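Local coordinates for amphiphysin (Drosophila melanogaster, PDB 1URU), which senses membrane curvature through its dimeric BAR domain, a coiled-coil module linked to endocytosis, at the interface of chains A and B. Numbering follows the deposited sequence. Chains: chain A/B, Amphiphysin.

The interface of chains A and B. Residues chain A 77, 79-80, 83; chain B 55-56, 59.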
loop_
_atom_site.group_PDB
_atom_site.type_symbol
_atom_site.label_atom_id
_atom_site.label_comp_id
_atom_site.label_asym_id
_atom_site.label_seq_id
_atom_site.Cartn_x
_atom_site.Cartn_y
_atom_site.Cartn_z
ATOM N N LEU A 77 0.020 -12.143 3.646
ATOM C CA LEU A 77 -0.997 -12.203 4.707
ATOM C C LEU A 77 -2.027 -13.228 4.357
ATOM O O LEU A 77 -2.499 -13.938 5.215
ATOM C CB LEU A 77 -1.700 -10.852 4.948
ATOM C CG LEU A 77 -2.927 -10.840 5.875
ATOM C CD1 LEU A 77 -2.537 -11.284 7.257
ATOM C CD2 LEU A 77 -3.582 -9.478 5.948
ATOM N N ASP A 79 -1.548 -15.757 2.483
ATOM C CA ASP A 79 -0.854 -17.024 2.517
ATOM C C ASP A 79 -0.886 -17.531 3.934
ATOM O O ASP A 79 -0.842 -18.726 4.153
ATOM C CB ASP A 79 0.618 -16.863 2.084
ATOM C CG ASP A 79 0.799 -16.719 0.577
ATOM O OD1 ASP A 79 -0.201 -16.772 -0.187
ATOM O OD2 ASP A 79 1.938 -16.539 0.086
ATOM N N SER A 80 -0.916 -16.608 4.889
ATOM C CA SER A 80 -1.078 -16.943 6.304
ATOM C C SER A 80 -2.469 -17.384 6.650
ATOM O O SER A 80 -2.626 -18.335 7.389
ATOM C CB SER A 80 -0.784 -15.754 7.182
ATOM O OG SER A 80 0.538 -15.841 7.590
ATOM N N GLU A 83 -2.838 -20.696 5.458
ATOM C CA GLU A 83 -2.095 -21.660 6.298
ATOM C C GLU A 83 -2.821 -22.058 7.607
ATOM O O GLU A 83 -2.877 -23.242 7.962
ATOM C CB GLU A 83 -0.691 -21.116 6.643
ATOM C CG GLU A 83 0.217 -22.089 7.412
ATOM C CD GLU A 83 0.266 -21.836 8.940
ATOM O OE1 GLU A 83 -0.594 -22.393 9.677
ATOM O OE2 GLU A 83 1.171 -21.093 9.422
ATOM N N ARG B 55 2.882 -15.776 13.315
ATOM C CA ARG B 55 2.982 -15.508 11.897
ATOM C C ARG B 55 1.820 -14.611 11.424
ATOM O O ARG B 55 2.021 -13.718 10.595
ATOM C CB ARG B 55 3.019 -16.825 11.118
ATOM C CG ARG B 55 2.879 -16.686 9.634
ATOM C CD ARG B 55 2.825 -18.010 8.889
ATOM N NE ARG B 55 2.895 -17.814 7.445
ATOM C CZ ARG B 55 2.834 -18.777 6.528
ATOM N NH1 ARG B 55 2.723 -20.055 6.875
ATOM N NH2 ARG B 55 2.892 -18.445 5.241
ATOM N N LEU B 56 0.611 -14.834 11.925
ATOM C CA LEU B 56 -0.527 -14.047 11.468
ATOM C C LEU B 56 -0.370 -12.603 11.926
ATOM O O LEU B 56 -0.633 -11.674 11.172
ATOM C CB LEU B 56 -1.836 -14.619 11.990
ATOM C CG LEU B 56 -3.102 -14.012 11.393
ATOM C CD1 LEU B 56 -3.158 -14.295 9.907
ATOM C CD2 LEU B 56 -4.338 -14.579 12.108
ATOM N N GLU B 59 2.525 -10.880 9.751
ATOM C CA GLU B 59 2.051 -10.504 8.422
ATOM C C GLU B 59 0.993 -9.427 8.433
ATOM O O GLU B 59 0.977 -8.573 7.564
ATOM C CB GLU B 59 1.485 -11.709 7.667
ATOM C CG GLU B 59 2.453 -12.872 7.503
ATOM C CD GLU B 59 3.791 -12.443 6.939
ATOM O OE1 GLU B 59 3.827 -11.526 6.072
ATOM O OE2 GLU B 59 4.804 -13.031 7.378
#
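B:Arg55 lies across A:Ser80 and reaches A:Glu83 in the dimer interface of the BAR domain, where helix 35-84 of one chain packs against the same helix of its partner. The terminal nitrogen NH1 of B:Arg55 donates to the carboxylate oxygen OE2 of A:Glu83 at 3.2 Å, forming a salt bridge as well as a hydrogen bond. The bond is bent, 140° at the hydrogen; the acceptor stands out of the guanidinium plane and offers its anti lone pair, and the carboxylate and guanidinium planes are 48° apart, so the pairing is not the flat two-pronged kind. One turn earlier, the hydroxyl OG of A:Ser80 lies 3.1 Å from NE of B:Arg55, but it sits above the guanidinium plane and well off the N-H direction, at most a weak, poorly directed polar contact. A:Ser80 thus covers one guanidinium face, OG over the NE side and CA toward the rim. B:Arg55 gets there with a fully extended chain, whereas A:Glu83 has CG anti to the backbone N, beside NH1, and a bend at chi2 (-99°) that turns OE2 to meet NH1.

Beside this polar strip, a small apolar patch forms: CD1 of B:Leu56 rests 3.9 Å from CB of A:Ser80 and 4.1 Å from CD1 of A:Leu77. CB, the aliphatic base of B:Glu59, packs 3.9 Å from CA of A:Leu77 and also touches its CD1; the two side chains run past each other in opposite directions. Farther out, OD2 of A:Asp79 is 5.6 Å from NH2 of B:Arg55, too distant to pair but possibly adding favourable charge. The dimer's two-fold symmetry repeats the arrangement with the chains exchanged.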